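PDB 2EAB: alpha-fucosidase from Bifidobacterium bifidum, which probably hydrolyses alpha-1,2 linkages to release terminal L-fucose from glycans, the chain here being the family 95 glycoside hydrolase catalytic portion of a longer, calcium-binding protein. Local coordinates for residues V452-R456 against P470-G476; I445-E449 against R530-L534. All coordinates share one frame; numbering follows the deposited sequence.

In the fold
Both contacts belong to the helical catalytic domain of this family 95 glycoside hydrolase, of the six-hairpin (alpha/alpha)6 clan, with centres about 11 Å apart. Helices 442-450 and 452-463 follow one another in the chain. Interaction 2 packs the first against helix 525-546; interaction 1 ties the second to the loop that follows it. Val452 and Ile475 both touch Leu534, and Ile475 also Ala533. Interaction 1 lies farther from the chain's centre and includes exposed Pro470 and Glu471; it combines an arginine on backbone carbonyls with a lysine-glutamate salt bridge. In interaction 2 no touching residue is fully exposed, and an arginine-glutamate salt bridge sits beside an aliphatic patch.

Interaction 1: V452-R456 against P470-G476; sequences VKPGR and PETTPIG
Thr473 O is gripped by both terminal nitrogens of Arg456, NH1 at 2.9 Å and NH2 at 3.2 Å. Both come from the same face of the carbonyl plane; the NH1 bond is the straighter, its N-H...O angle 159° against 138° for NH2. Arg456 NH2 also donates to Pro474 O at 3.1 Å, from above that carbonyl's plane. The acceptors lie at the edge of the guanidinium, in its plane, so one flat cation gathers the carbonyls of Thr473 and Pro474. An arginine suits this place because its chain, extended from CG to NE, carries several N-H groups across from the helix. Arg456 NH2 also forms a salt bridge with Glu537 OE1, which accepts from Gly476 N as well. Over one guanidinium face lies Val452 CG1. The same valine meets Ile475, whose CG1 is 4.0 Å from Val452 CG1, so branched aliphatic groups pack next to the polar grip.

Nearer the surface, Lys453 NZ makes a salt bridge to Glu471 OE2 at 2.6 Å, meeting the carboxylate from above its plane. Beyond CG the lysine is fully extended, while the glutamate bends at chi2 (49°) to bring its acid back toward the helix. Water 1 links Lys453 NZ to Glu471 O. The loop after helix 452-463 is thus folded back on that helix's N-terminal turn, held by one arginine on the carbonyls of Thr473 and Pro474, with Glu537 probably balancing its charge and the Lys453-Glu471 ion pair nearer the surface.

Interaction 2: I445-E449 against R530-L534; sequences IEYVE and RVYAL
Ile445 lays its CG2 over one face of the Arg530 guanidinium, 3.4 Å from NH2 and offset toward the rim of the plane. That methyl lies anti to the backbone N, which turns it to the arginine; a beta-branched residue here gives the flat cation an apolar surface to lie against. One turn on, Val448 points at the second helix, and its CG1 approaches Leu534 CD1 at 4.2 Å. Leu534, buried, also touches Glu449, its CD1 3.9 Å from Glu449 CG, so the glutamate's methylene stem shares in the apolar packing.

The acid end of Glu449 is gripped side-on by Arg530. NH2 donates to OE1 at 2.9 Å and NE to OE2 at 3.0 Å, both nearly straight. OE2 is met on its syn side, but OE1 from above the carboxylate plane, because the two flat groups are turned 41° apart. A bend at chi3 (74°) sets the guanidinium across the acid. Water 2 donates to both Glu449 OE2 and Arg530 O.

This is helix-helix packing within the (alpha/alpha)6 catalytic domain: helices 442-450 and 525-546 run roughly in the same direction, 30° apart, with axes 11.1 Å from each other. At that separation long side chains such as Arg530 and Glu449 bridge the helices, and the buried Val448-Leu534 packing lies beside a bidentate, straight-bonded charge pair whose arginine is also met by Glu442.

Interaction 1: V452-R456 against P470-G476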
loop_
_atom_site.group_PDB
_atom_site.type_symbol
_atom_site.label_atom_id
_atom_site.label_comp_id
_atom_site.label_asym_id
_atom_site.label_seq_id
_atom_site.Cartn_x
_atom_site.Cartn_y
_atom_site.Cartn_z
ATOM N N VAL A 452 -1.938 18.816 -0.619
ATOM C CA VAL A 452 -1.269 20.099 -0.814
ATOM C C VAL A 452 -2.030 21.263 -0.176
ATOM O O VAL A 452 -1.453 22.010 0.608
ATOM C CB VAL A 452 -0.920 20.357 -2.296
ATOM C CG1 VAL A 452 -0.296 21.738 -2.474
ATOM C CG2 VAL A 452 0.025 19.269 -2.813
ATOM N N LYS A 453 -3.308 21.423 -0.507
ATOM C CA LYS A 453 -4.082 22.524 0.069
ATOM C C LYS A 453 -4.163 22.490 1.605
ATOM O O LYS A 453 -3.779 23.465 2.247
ATOM C CB LYS A 453 -5.465 22.639 -0.578
ATOM C CG LYS A 453 -5.422 23.161 -2.007
ATOM C CD LYS A 453 -6.815 23.292 -2.583
ATOM C CE LYS A 453 -6.767 23.852 -3.993
ATOM N NZ LYS A 453 -8.134 23.989 -4.556
ATOM N N PRO A 454 -4.636 21.379 2.203
ATOM C CA PRO A 454 -4.623 21.358 3.673
ATOM C C PRO A 454 -3.204 21.423 4.246
ATOM O O PRO A 454 -2.977 22.066 5.274
ATOM C CB PRO A 454 -5.307 20.029 4.011
ATOM C CG PRO A 454 -5.135 19.181 2.786
ATOM C CD PRO A 454 -5.217 20.142 1.645
ATOM N N GLY A 455 -2.251 20.803 3.556
ATOM C CA GLY A 455 -0.869 20.769 4.018
ATOM C C GLY A 455 -0.182 22.119 4.011
ATOM O O GLY A 455 0.765 22.332 4.769
ATOM N N ARG A 456 -0.646 23.038 3.166
ATOM C CA ARG A 456 -0.123 24.403 3.173
ATOM C C ARG A 456 -0.500 25.127 4.469
ATOM O O ARG A 456 0.249 25.978 4.947
ATOM C CB ARG A 456 -0.600 25.180 1.944
ATOM C CG ARG A 456 0.153 24.818 0.675
ATOM C CD ARG A 456 -0.523 25.398 -0.540
ATOM N NE ARG A 456 0.230 25.158 -1.765
ATOM C CZ ARG A 456 -0.203 25.488 -2.979
ATOM N NH1 ARG A 456 -1.379 26.086 -3.138
ATOM N NH2 ARG A 456 0.552 25.237 -4.037
ATOM N N PRO A 470 -3.551 30.749 -1.559
ATOM C CA PRO A 470 -3.347 29.296 -1.553
ATOM C C PRO A 470 -4.348 28.504 -2.395
ATOM O O PRO A 470 -4.018 27.416 -2.871
ATOM C CB PRO A 470 -3.478 28.926 -0.070
ATOM C CG PRO A 470 -4.259 30.033 0.537
ATOM C CD PRO A 470 -3.842 31.258 -0.204
ATOM N N GLU A 471 -5.548 29.042 -2.581
ATOM C CA GLU A 471 -6.578 28.351 -3.352
ATOM C C GLU A 471 -6.228 28.277 -4.837
ATOM O O GLU A 471 -6.407 27.229 -5.470
ATOM C CB GLU A 471 -7.947 29.009 -3.135
ATOM C CG GLU A 471 -9.125 28.285 -3.793
ATOM C CD GLU A 471 -9.156 26.787 -3.518
ATOM O OE1 GLU A 471 -8.696 26.342 -2.441
ATOM O OE2 GLU A 471 -9.653 26.044 -4.391
ATOM N N THR A 472 -5.702 29.375 -5.374
ATOM C CA THR A 472 -5.411 29.481 -6.803
ATOM C C THR A 472 -3.955 29.196 -7.190
ATOM O O THR A 472 -3.660 29.003 -8.367
ATOM C CB THR A 472 -5.847 30.855 -7.373
ATOM O OG1 THR A 472 -5.186 31.908 -6.660
ATOM C CG2 THR A 472 -7.360 31.034 -7.262
ATOM N N THR A 473 -3.050 29.162 -6.214
ATOM C CA THR A 473 -1.633 28.878 -6.474
ATOM C C THR A 473 -1.454 27.393 -6.809
ATOM O O THR A 473 -1.691 26.537 -5.951
ATOM C CB THR A 473 -0.753 29.287 -5.265
ATOM O OG1 THR A 473 -0.881 30.695 -5.048
ATOM C CG2 THR A 473 0.717 28.966 -5.506
ATOM N N PRO A 474 -1.052 27.072 -8.058
ATOM C CA PRO A 474 -0.961 25.661 -8.445
ATOM C C PRO A 474 0.027 24.869 -7.604
ATOM O O PRO A 474 0.978 25.427 -7.057
ATOM C CB PRO A 474 -0.469 25.719 -9.897
ATOM C CG PRO A 474 -0.856 27.072 -10.375
ATOM C CD PRO A 474 -0.700 27.965 -9.177
ATOM N N ILE A 475 -0.211 23.566 -7.511
ATOM C CA ILE A 475 0.758 22.665 -6.917
ATOM C C ILE A 475 2.092 22.900 -7.618
ATOM O O ILE A 475 2.162 22.936 -8.858
ATOM C CB ILE A 475 0.330 21.200 -7.075
ATOM C CG1 ILE A 475 -0.975 20.941 -6.312
ATOM C CG2 ILE A 475 1.432 20.270 -6.577
ATOM C CD1 ILE A 475 -1.596 19.589 -6.581
ATOM N N GLY A 476 3.143 23.082 -6.825
ATOM C CA GLY A 476 4.464 23.373 -7.369
ATOM C C GLY A 476 4.903 24.804 -7.151
ATOM O O GLY A 476 6.099 25.086 -7.102
HETATM O O HOH W 1 -7.685 25.353 -6.936
#

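Interaction 2: I445-E449 against R530-L534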
loop_
_atom_site.group_PDB
_atom_site.type_symbol
_atom_site.label_atom_id
_atom_site.label_comp_id
_atom_site.label_asym_id
_atom_site.label_seq_id
_atom_site.Cartn_x
_atom_site.Cartn_y
_atom_site.Cartn_z
ATOM N N ILE A 445 -1.695 8.999 -6.171
ATOM C CA ILE A 445 -1.204 10.260 -6.716
ATOM C C ILE A 445 -2.199 11.380 -6.415
ATOM O O ILE A 445 -1.813 12.449 -5.938
ATOM C CB ILE A 445 -0.919 10.180 -8.236
ATOM C CG1 ILE A 445 0.019 9.007 -8.546
ATOM C CG2 ILE A 445 -0.321 11.497 -8.736
ATOM C CD1 ILE A 445 0.251 8.767 -10.023
ATOM N N GLU A 446 -3.477 11.122 -6.679
ATOM C CA GLU A 446 -4.515 12.097 -6.368
ATOM C C GLU A 446 -4.591 12.417 -4.871
ATOM O O GLU A 446 -4.812 13.562 -4.490
ATOM C CB GLU A 446 -5.877 11.646 -6.891
ATOM C CG GLU A 446 -6.931 12.743 -6.736
ATOM C CD GLU A 446 -8.328 12.354 -7.171
ATOM O OE1 GLU A 446 -8.497 11.349 -7.887
ATOM O OE2 GLU A 446 -9.275 13.074 -6.786
ATOM N N TYR A 447 -4.379 11.409 -4.030
ATOM C CA TYR A 447 -4.392 11.607 -2.580
ATOM C C TYR A 447 -3.270 12.543 -2.134
ATOM O O TYR A 447 -3.480 13.424 -1.302
ATOM C CB TYR A 447 -4.272 10.262 -1.863
ATOM C CG TYR A 447 -4.420 10.374 -0.365
ATOM C CD1 TYR A 447 -5.681 10.489 0.218
ATOM C CD2 TYR A 447 -3.301 10.382 0.466
ATOM C CE1 TYR A 447 -5.831 10.602 1.589
ATOM C CE2 TYR A 447 -3.439 10.504 1.843
ATOM C CZ TYR A 447 -4.706 10.607 2.397
ATOM O OH TYR A 447 -4.824 10.733 3.765
ATOM N N VAL A 448 -2.079 12.343 -2.689
ATOM C CA VAL A 448 -0.935 13.161 -2.314
ATOM C C VAL A 448 -1.132 14.586 -2.846
ATOM O O VAL A 448 -0.877 15.552 -2.134
ATOM C CB VAL A 448 0.394 12.509 -2.760
ATOM C CG1 VAL A 448 1.575 13.429 -2.456
ATOM C CG2 VAL A 448 0.577 11.172 -2.042
ATOM N N GLU A 449 -1.640 14.715 -4.075
ATOM C CA GLU A 449 -2.063 16.031 -4.576
ATOM C C GLU A 449 -3.086 16.654 -3.627
ATOM O O GLU A 449 -3.051 17.860 -3.368
ATOM C CB GLU A 449 -2.621 15.937 -5.996
ATOM C CG GLU A 449 -1.551 15.604 -7.022
ATOM C CD GLU A 449 -2.091 15.273 -8.402
ATOM O OE1 GLU A 449 -3.200 14.708 -8.514
ATOM O OE2 GLU A 449 -1.368 15.543 -9.390
ATOM N N ARG A 530 2.920 15.964 -13.239
ATOM C CA ARG A 530 2.280 15.896 -11.922
ATOM C C ARG A 530 3.282 15.623 -10.811
ATOM O O ARG A 530 3.228 16.256 -9.753
ATOM C CB ARG A 530 1.183 14.835 -11.911
ATOM C CG ARG A 530 0.000 15.200 -12.776
ATOM C CD ARG A 530 -0.921 14.031 -12.948
ATOM N NE ARG A 530 -1.696 13.757 -11.740
ATOM C CZ ARG A 530 -2.402 12.647 -11.547
ATOM N NH1 ARG A 530 -2.415 11.694 -12.470
ATOM N NH2 ARG A 530 -3.095 12.479 -10.429
ATOM N N VAL A 531 4.201 14.691 -11.040
ATOM C CA VAL A 531 5.167 14.344 -9.998
ATOM C C VAL A 531 6.188 15.463 -9.833
ATOM O O VAL A 531 6.624 15.756 -8.720
ATOM C CB VAL A 531 5.836 12.952 -10.208
ATOM C CG1 VAL A 531 4.783 11.873 -10.401
ATOM C CG2 VAL A 531 6.803 12.950 -11.385
ATOM N N TYR A 532 6.562 16.104 -10.938
ATOM C CA TYR A 532 7.460 17.246 -10.858
ATOM C C TYR A 532 6.854 18.376 -10.027
ATOM O O TYR A 532 7.532 18.952 -9.181
ATOM C CB TYR A 532 7.868 17.765 -12.243
ATOM C CG TYR A 532 8.677 19.038 -12.147
ATOM C CD1 TYR A 532 9.983 19.015 -11.666
ATOM C CD2 TYR A 532 8.127 20.271 -12.502
ATOM C CE1 TYR A 532 10.728 20.178 -11.544
ATOM C CE2 TYR A 532 8.874 21.448 -12.392
ATOM C CZ TYR A 532 10.172 21.388 -11.914
ATOM O OH TYR A 532 10.929 22.529 -11.789
ATOM N N ALA A 533 5.591 18.706 -10.285
ATOM C CA ALA A 533 4.928 19.765 -9.530
ATOM C C ALA A 533 4.965 19.474 -8.023
ATOM O O ALA A 533 5.317 20.343 -7.229
ATOM C CB ALA A 533 3.497 19.976 -10.023
ATOM N N LEU A 534 4.630 18.246 -7.641
ATOM C CA LEU A 534 4.658 17.855 -6.228
ATOM C C LEU A 534 6.053 17.941 -5.627
ATOM O O LEU A 534 6.234 18.463 -4.522
ATOM C CB LEU A 534 4.109 16.442 -6.048
ATOM C CG LEU A 534 2.594 16.284 -6.192
ATOM C CD1 LEU A 534 2.218 14.829 -6.416
ATOM C CD2 LEU A 534 1.867 16.847 -4.975
HETATM O O HOH W 2 0.643 17.320 -9.181
#